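Local coordinates for protein beta-N-acetylhexosaminidase (Akkermansia muciniphila, PDB 6JEB) that hydrolyses terminal non-reducing N-acetylhexosamine units from N-glycans and chitobiose as a zinc-binding glycoside hydrolase of family 20, at residues H125-D130 with E187-G192; P191-A196 with G256-T261. All coordinates share one frame; numbering follows the deposited sequence.

Contact 1 of 2, residues H125-D130 with E187-G192; sequences HLHLTD and EIDMPG
One carboxylate oxygen, OE1 of Glu-187, accepts N-H hydrogen bonds from two histidine rings of the neighbouring strand. His-125 NE2 reaches OE1 at 2.7 Å on the anti side of the carboxylate, while His-127 ND1 comes from the opposite face, steeply above the plane, also at 2.7 Å from OE1. Each ring presents its edge; the His-127 plane stands 78° to the carboxylate, that of His-125 41°. Glu-187 gets there by being fully extended, CG anti to the backbone N (chi1 -180°), and Trp-307 binds its other oxygen. The far edge of His-127 is held too, NE2 donating to Asp-130 OD2 at 2.7 Å in a nearly straight bond, and bonds at both ring nitrogens fix its rotation. An alanine in place of Glu-187 would probably leave both histidine N-H groups without their acceptor and let the His-127 ring turn, loosening its hold on Asp-130. Beyond the strand, Asp-189 N donates to Thr-129 OG1 (3.0 Å), and water 1 links Thr-129 N to Glu-187 O. The backbones pair in parallel, Glu-187 N bonding Leu-126 O at 2.9 Å. These are the C-terminal ends of adjacent parallel strands of a TIM barrel, where family 20 enzymes place their active site; here a buried His-carboxylate network backs the charge-relay residue Asp-130.

Contact 2 of 2, residues P191-A196 with G256-T261; sequences PGHNQA and GDEAPT. With ACM (acetamide), chain C.
Gly-192 and Ala-259 bring the two loops closest, CA to CA 4.9 Å, without a direct backbone hydrogen bond; instead water 3 joins Gly-192 N to Asp-257 O, and water 4 joins His-193 N to Glu-258 O. A CB on Gly-192 would lie only 3.4 Å from Ala-259 CB. Beside it the Pro-191 ring, which follows a cis peptide bond, rests CG against Ala-259 CB at 4.2 Å. The polar centre is His-193, whose ring reaches across to the other loop. Its NE2 donates to Glu-258 OE1 at 2.7 Å, using the anti lone pair of that oxygen; ring and carboxylate are nearly coplanar, 13° apart, although the hydrogen bond is bent (N-H...O 144°). The other ring nitrogen, ND1, is hydrogen-bonded to Asp-130. Asp-257 has CG in the crowded position between backbone N and carbonyl carbon (chi1 57°), which sets its carboxylate near the same histidine: OD2 lies 3.2 Å from His-193 NE2, but the angle is too poor for a hydrogen bond. Acetamide N donates to that OD2 at 2.5 Å, a distance so short that its exact value is doubtful, while Tyr-352 also binds the ligand. Acetamide probably mimics the substrate's 2-acetamido group, whose carbonyl oxygen is the nucleophile in the substrate-assisted mechanism of family 20. Neighbouring Asp-257 and Glu-258 form the Asp-Glu pair of this family, and Asp-130, His-193 and Glu-258 make up the charge relay system of the active site.

Overall arrangement
Both contacts lie in the catalytic TIM barrel, their centres about 9 Å apart, and share Pro-191 and Gly-192. Along the chain come strand 123-127 with its loop, then the loop after strand 183-187 that leads into helix 195-200, and finally the loop after strand 251-253. The middle one thus serves both: the end of strand 183-187 pairs in contact 1, and the loop after it faces 256-261 in contact 2. The contacts also meet through two carboxylates, Asp-189 OD2 of contact 1 lying 2.6 Å from Asp-257 OD1 of contact 2. Three successive strand ends of one barrel therefore assemble the charge relay beside the acetamide pocket.

Contact 1 of 2, residues H125-D130 with E187-G192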
ATOM      1  N   HIS A 125      -0.889  -3.640   1.482  1.00 11.54           N
ATOM      2  CA  HIS A 125      -0.199  -4.308   0.389  1.00 11.05           C
ATOM      3  C   HIS A 125       1.196  -4.686   0.882  1.00 10.53           C
ATOM      4  O   HIS A 125       1.910  -3.845   1.442  1.00 11.41           O
ATOM      5  CB  HIS A 125      -0.209  -3.309  -0.780  1.00 11.66           C
ATOM      6  CG  HIS A 125       0.743  -3.578  -1.906  1.00 11.38           C
ATOM      7  ND1 HIS A 125       0.978  -2.627  -2.877  1.00 12.05           N
ATOM      8  CD2 HIS A 125       1.524  -4.641  -2.220  1.00 12.25           C
ATOM      9  CE1 HIS A 125       1.867  -3.090  -3.739  1.00 13.21           C
ATOM     10  NE2 HIS A 125       2.214  -4.309  -3.363  1.00 12.46           N
ATOM     11  N   LEU A 126       1.547  -5.969   0.748  1.00 11.12           N
ATOM     12  CA  LEU A 126       2.840  -6.492   1.196  1.00 10.44           C
ATOM     13  C   LEU A 126       3.757  -6.681  -0.010  1.00 10.91           C
ATOM     14  O   LEU A 126       3.532  -7.578  -0.833  1.00 11.47           O
ATOM     15  CB  LEU A 126       2.672  -7.833   1.908  1.00 11.90           C
ATOM     16  CG  LEU A 126       1.677  -7.898   3.062  1.00 12.49           C
ATOM     17  CD1 LEU A 126       1.596  -9.326   3.608  1.00 13.15           C
ATOM     18  CD2 LEU A 126       2.055  -6.903   4.157  1.00 13.78           C
ATOM     19  N   HIS A 127       4.811  -5.874  -0.090  1.00 10.71           N
ATOM     20  CA  HIS A 127       5.822  -6.049  -1.132  1.00 10.73           C
ATOM     21  C   HIS A 127       6.779  -7.114  -0.605  1.00 10.68           C
ATOM     22  O   HIS A 127       7.753  -6.823   0.091  1.00 11.77           O
ATOM     23  CB  HIS A 127       6.530  -4.730  -1.422  1.00 10.25           C
ATOM     24  CG  HIS A 127       7.398  -4.772  -2.636  1.00 10.86           C
ATOM     25  ND1 HIS A 127       6.894  -4.662  -3.917  1.00 11.12           N
ATOM     26  CD2 HIS A 127       8.739  -4.916  -2.769  1.00 11.20           C
ATOM     27  CE1 HIS A 127       7.887  -4.740  -4.785  1.00 11.41           C
ATOM     28  NE2 HIS A 127       9.017  -4.893  -4.115  1.00 12.38           N
ATOM     29  N   LEU A 128       6.461  -8.376  -0.903  1.00 10.41           N
ATOM     30  CA  LEU A 128       7.109  -9.511  -0.253  1.00  9.80           C
ATOM     31  C   LEU A 128       8.424  -9.916  -0.904  1.00 11.25           C
ATOM     32  O   LEU A 128       9.205 -10.650  -0.278  1.00 11.85           O
ATOM     33  CB  LEU A 128       6.168 -10.718  -0.264  1.00 11.26           C
ATOM     34  CG  LEU A 128       4.944 -10.616   0.655  1.00 11.09           C
ATOM     35  CD1 LEU A 128       3.874 -11.628   0.245  1.00 13.47           C
ATOM     36  CD2 LEU A 128       5.333 -10.830   2.115  1.00 13.86           C
ATOM     37  N   THR A 129       8.663  -9.508  -2.154  1.00 10.45           N
ATOM     38  CA  THR A 129       9.788 -10.009  -2.932  1.00 11.30           C
ATOM     39  C   THR A 129      10.452  -8.867  -3.686  1.00 11.01           C
ATOM     40  O   THR A 129       9.776  -7.981  -4.214  1.00 12.80           O
ATOM     41  CB  THR A 129       9.349 -11.100  -3.936  1.00 12.04           C
ATOM     42  OG1 THR A 129       8.616 -10.507  -5.011  1.00 14.03           O
ATOM     43  CG2 THR A 129       8.470 -12.155  -3.269  1.00 12.29           C
ATOM     44  N   ASP A 130      11.780  -8.894  -3.743  1.00 10.89           N
ATOM     45  CA  ASP A 130      12.508  -7.920  -4.549  1.00 10.67           C
ATOM     46  C   ASP A 130      13.942  -8.406  -4.744  1.00 11.10           C
ATOM     47  O   ASP A 130      14.233  -9.599  -4.587  1.00 12.51           O
ATOM     48  CB  ASP A 130      12.417  -6.511  -3.934  1.00 11.26           C
ATOM     49  CG  ASP A 130      12.466  -5.425  -4.995  1.00 12.72           C
ATOM     50  OD1 ASP A 130      13.565  -5.187  -5.546  1.00 12.82           O
ATOM     51  OD2 ASP A 130      11.400  -4.838  -5.310  1.00 13.02           O
ATOM     52  N   GLU A 187       2.162  -9.053  -2.894  1.00 11.38           N
ATOM     53  CA  GLU A 187       2.809  -8.787  -4.177  1.00 11.61           C
ATOM     54  C   GLU A 187       3.965  -9.754  -4.382  1.00 11.85           C
ATOM     55  O   GLU A 187       4.870  -9.837  -3.539  1.00 12.37           O
ATOM     56  CB  GLU A 187       3.320  -7.348  -4.308  1.00 11.37           C
ATOM     57  CG  GLU A 187       3.984  -7.082  -5.663  1.00 11.42           C
ATOM     58  CD  GLU A 187       4.611  -5.707  -5.766  1.00 12.82           C
ATOM     59  OE1 GLU A 187       4.370  -4.855  -4.876  1.00 13.19           O
ATOM     60  OE2 GLU A 187       5.353  -5.478  -6.744  1.00 13.35           O
ATOM     61  N   ILE A 188       3.921 -10.479  -5.492  1.00 11.46           N
ATOM     62  CA  ILE A 188       5.038 -11.277  -5.987  1.00 12.58           C
ATOM     63  C   ILE A 188       5.516 -10.559  -7.240  1.00 12.25           C
ATOM     64  O   ILE A 188       4.905 -10.681  -8.310  1.00 13.20           O
ATOM     65  CB  ILE A 188       4.625 -12.722  -6.296  1.00 12.55           C
ATOM     66  CG1 ILE A 188       3.823 -13.332  -5.136  1.00 14.28           C
ATOM     67  CG2 ILE A 188       5.855 -13.570  -6.643  1.00 15.58           C
ATOM     68  CD1 ILE A 188       4.576 -13.420  -3.815  1.00 16.35           C
ATOM     69  N   ASP A 189       6.586  -9.777  -7.117  1.00 12.08           N
ATOM     70  CA  ASP A 189       6.998  -8.916  -8.220  1.00 12.07           C
ATOM     71  C   ASP A 189       7.653  -9.758  -9.322  1.00 11.51           C
ATOM     72  O   ASP A 189       8.562 -10.556  -9.063  1.00 12.69           O
ATOM     73  CB  ASP A 189       7.938  -7.827  -7.689  1.00 13.37           C
ATOM     74  CG  ASP A 189       8.079  -6.640  -8.635  1.00 13.58           C
ATOM     75  OD1 ASP A 189       7.815  -6.793  -9.847  1.00 14.46           O
ATOM     76  OD2 ASP A 189       8.481  -5.549  -8.148  1.00 12.75           O
ATOM     77  N   MET A 190       7.163  -9.611 -10.551  1.00 12.24           N
ATOM     78  CA  MET A 190       7.684 -10.353 -11.691  1.00 11.95           C
ATOM     79  C   MET A 190       7.426  -9.532 -12.944  1.00 12.94           C
ATOM     80  O   MET A 190       6.509  -8.705 -12.965  1.00 14.73           O
ATOM     81  CB  MET A 190       6.983 -11.711 -11.807  1.00 12.79           C
ATOM     82  CG  MET A 190       5.476 -11.599 -11.916  1.00 15.13           C
ATOM     83  SD  MET A 190       4.662 -13.203 -11.882  1.00 19.70           S
ATOM     84  CE  MET A 190       4.669 -13.549 -10.145  1.00 19.83           C
ATOM     85  N   PRO A 191       8.214  -9.738 -14.016  1.00 13.23           N
ATOM     86  CA  PRO A 191       9.304 -10.710 -14.133  1.00 13.38           C
ATOM     87  C   PRO A 191      10.644 -10.208 -13.595  1.00 12.97           C
ATOM     88  O   PRO A 191      11.577 -11.009 -13.487  1.00 13.53           O
ATOM     89  CB  PRO A 191       9.385 -10.945 -15.645  1.00 14.44           C
ATOM     90  CG  PRO A 191       9.004  -9.606 -16.241  1.00 15.79           C
ATOM     91  CD  PRO A 191       7.951  -9.045 -15.294  1.00 13.93           C
ATOM     92  N   GLY A 192      10.741  -8.921 -13.270  1.00 13.34           N
ATOM     93  CA  GLY A 192      11.957  -8.333 -12.752  1.00 13.58           C
ATOM     94  C   GLY A 192      11.940  -8.186 -11.247  1.00 13.07           C
ATOM     95  O   GLY A 192      11.176  -8.850 -10.536  1.00 14.05           O
TER
HETATM   96  O   HOH W   1       6.978  -7.835  -3.986  1.00 13.10           O
HETATM   97  O   HOH W   2      10.363 -10.161  -6.967  1.00 14.74           O

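Contact 2 of 2, residues P191-A196 with G256-T261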
ATOM      1  N   PRO A 191       8.214  -9.738 -14.016  1.00 13.23           N
ATOM      2  CA  PRO A 191       9.304 -10.710 -14.133  1.00 13.38           C
ATOM      3  C   PRO A 191      10.644 -10.208 -13.595  1.00 12.97           C
ATOM      4  O   PRO A 191      11.577 -11.009 -13.487  1.00 13.53           O
ATOM      5  CB  PRO A 191       9.385 -10.945 -15.645  1.00 14.44           C
ATOM      6  CG  PRO A 191       9.004  -9.606 -16.241  1.00 15.79           C
ATOM      7  CD  PRO A 191       7.951  -9.045 -15.294  1.00 13.93           C
ATOM      8  N   GLY A 192      10.741  -8.921 -13.270  1.00 13.34           N
ATOM      9  CA  GLY A 192      11.957  -8.333 -12.752  1.00 13.58           C
ATOM     10  C   GLY A 192      11.940  -8.186 -11.247  1.00 13.07           C
ATOM     11  O   GLY A 192      11.176  -8.850 -10.536  1.00 14.05           O
ATOM     12  N   HIS A 193      12.797  -7.293 -10.751  1.00 11.65           N
ATOM     13  CA  HIS A 193      13.003  -7.133  -9.312  1.00 11.72           C
ATOM     14  C   HIS A 193      13.201  -8.491  -8.644  1.00 12.31           C
ATOM     15  O   HIS A 193      12.652  -8.783  -7.577  1.00 12.65           O
ATOM     16  CB  HIS A 193      11.873  -6.320  -8.668  1.00 12.65           C
ATOM     17  CG  HIS A 193      12.056  -4.841  -8.811  1.00 12.36           C
ATOM     18  ND1 HIS A 193      12.840  -4.108  -7.944  1.00 12.86           N
ATOM     19  CD2 HIS A 193      11.589  -3.962  -9.733  1.00 13.36           C
ATOM     20  CE1 HIS A 193      12.831  -2.838  -8.312  1.00 14.27           C
ATOM     21  NE2 HIS A 193      12.080  -2.721  -9.397  1.00 14.40           N
ATOM     22  N   ASN A 194      14.037  -9.317  -9.279  1.00 12.13           N
ATOM     23  CA  ASN A 194      14.108 -10.738  -8.969  1.00 12.28           C
ATOM     24  C   ASN A 194      15.524 -11.203  -8.646  1.00 12.48           C
ATOM     25  O   ASN A 194      15.821 -12.395  -8.791  1.00 13.47           O
ATOM     26  CB  ASN A 194      13.518 -11.571 -10.114  1.00 12.86           C
ATOM     27  CG  ASN A 194      12.131 -12.100  -9.794  1.00 12.54           C
ATOM     28  OD1 ASN A 194      11.815 -12.385  -8.637  1.00 13.48           O
ATOM     29  ND2 ASN A 194      11.306 -12.261 -10.821  1.00 14.59           N
ATOM     30  N   GLN A 195      16.407 -10.309  -8.192  1.00 11.91           N
ATOM     31  CA  GLN A 195      17.769 -10.763  -7.904  1.00 12.29           C
ATOM     32  C   GLN A 195      17.792 -11.797  -6.781  1.00 12.44           C
ATOM     33  O   GLN A 195      18.603 -12.729  -6.815  1.00 13.76           O
ATOM     34  CB  GLN A 195      18.712  -9.602  -7.602  1.00 13.44           C
ATOM     35  CG  GLN A 195      20.165 -10.068  -7.476  1.00 14.37           C
ATOM     36  CD  GLN A 195      21.154  -8.931  -7.527  1.00 15.06           C
ATOM     37  OE1 GLN A 195      20.907  -7.914  -8.184  1.00 15.34           O
ATOM     38  NE2 GLN A 195      22.283  -9.087  -6.830  1.00 15.17           N
ATOM     39  N   ALA A 196      16.912 -11.660  -5.782  1.00 11.76           N
ATOM     40  CA  ALA A 196      16.905 -12.632  -4.692  1.00 11.39           C
ATOM     41  C   ALA A 196      16.470 -14.004  -5.197  1.00 12.09           C
ATOM     42  O   ALA A 196      17.083 -15.028  -4.853  1.00 12.56           O
ATOM     43  CB  ALA A 196      16.024 -12.146  -3.537  1.00 12.26           C
ATOM     44  N   GLY A 256       5.641  -6.037 -11.931  1.00 13.73           N
ATOM     45  CA  GLY A 256       5.854  -5.659 -13.313  1.00 13.74           C
ATOM     46  C   GLY A 256       6.623  -4.374 -13.507  1.00 14.22           C
ATOM     47  O   GLY A 256       6.778  -3.932 -14.650  1.00 16.80           O
ATOM     48  N   ASP A 257       7.112  -3.762 -12.431  1.00 14.86           N
ATOM     49  CA  ASP A 257       7.808  -2.492 -12.535  1.00 14.22           C
ATOM     50  C   ASP A 257       9.271  -2.687 -12.922  1.00 14.36           C
ATOM     51  O   ASP A 257       9.900  -3.699 -12.592  1.00 15.24           O
ATOM     52  CB  ASP A 257       7.734  -1.736 -11.209  1.00 15.21           C
ATOM     53  CG  ASP A 257       8.296  -2.534 -10.037  1.00 14.46           C
ATOM     54  OD1 ASP A 257       8.026  -3.747  -9.943  1.00 14.10           O
ATOM     55  OD2 ASP A 257       9.009  -1.941  -9.203  1.00 15.27           O
ATOM     56  N   GLU A 258       9.805  -1.697 -13.638  1.00 14.76           N
ATOM     57  CA  GLU A 258      11.243  -1.581 -13.890  1.00 14.82           C
ATOM     58  C   GLU A 258      11.833  -2.894 -14.393  1.00 15.57           C
ATOM     59  O   GLU A 258      12.814  -3.417 -13.851  1.00 16.51           O
ATOM     60  CB  GLU A 258      11.985  -1.052 -12.659  1.00 16.09           C
ATOM     61  CG  GLU A 258      11.434   0.283 -12.171  1.00 16.58           C
ATOM     62  CD  GLU A 258      12.060   0.752 -10.870  1.00 16.59           C
ATOM     63  OE1 GLU A 258      12.288  -0.083  -9.970  1.00 19.28           O
ATOM     64  OE2 GLU A 258      12.312   1.968 -10.737  1.00 20.38           O
ATOM     65  N   ALA A 259      11.209  -3.431 -15.443  1.00 15.63           N
ATOM     66  CA  ALA A 259      11.569  -4.723 -16.025  1.00 15.63           C
ATOM     67  C   ALA A 259      12.073  -4.495 -17.446  1.00 18.18           C
ATOM     68  O   ALA A 259      11.361  -4.784 -18.421  1.00 18.78           O
ATOM     69  CB  ALA A 259      10.385  -5.689 -16.002  1.00 17.68           C
ATOM     70  N   PRO A 260      13.303  -3.997 -17.604  1.00 18.57           N
ATOM     71  CA  PRO A 260      13.852  -3.831 -18.953  1.00 19.22           C
ATOM     72  C   PRO A 260      14.012  -5.195 -19.605  1.00 17.45           C
ATOM     73  O   PRO A 260      14.289  -6.194 -18.940  1.00 19.52           O
ATOM     74  CB  PRO A 260      15.213  -3.180 -18.696  1.00 20.16           C
ATOM     75  CG  PRO A 260      15.611  -3.685 -17.352  1.00 20.15           C
ATOM     76  CD  PRO A 260      14.322  -3.767 -16.562  1.00 19.61           C
ATOM     77  N   THR A 261      13.833  -5.237 -20.922  1.00 17.75           N
ATOM     78  CA  THR A 261      13.706  -6.518 -21.605  1.00 17.60           C
ATOM     79  C   THR A 261      14.960  -6.941 -22.361  1.00 18.03           C
ATOM     80  O   THR A 261      14.904  -7.906 -23.129  1.00 19.01           O
ATOM     81  CB  THR A 261      12.496  -6.506 -22.534  1.00 19.21           C
ATOM     82  OG1 THR A 261      12.564  -5.352 -23.372  1.00 20.78           O
ATOM     83  CG2 THR A 261      11.196  -6.474 -21.724  1.00 19.91           C
TER
HETATM   84  C1  ACM C 502       8.185   1.202  -8.258  1.00 15.50           C
HETATM   85  O   ACM C 502       8.344   2.271  -7.759  1.00 17.41           O
HETATM   86  N   ACM C 502       9.339   0.451  -8.636  1.00 12.42           N
HETATM   87  C2  ACM C 502       6.819   0.594  -8.524  1.00 14.59           C
HETATM   88  O   HOH W   3       9.240  -6.544 -12.407  1.00 15.07           O
HETATM   89  O   HOH W   4      14.122  -5.299 -12.380  1.00 15.69           O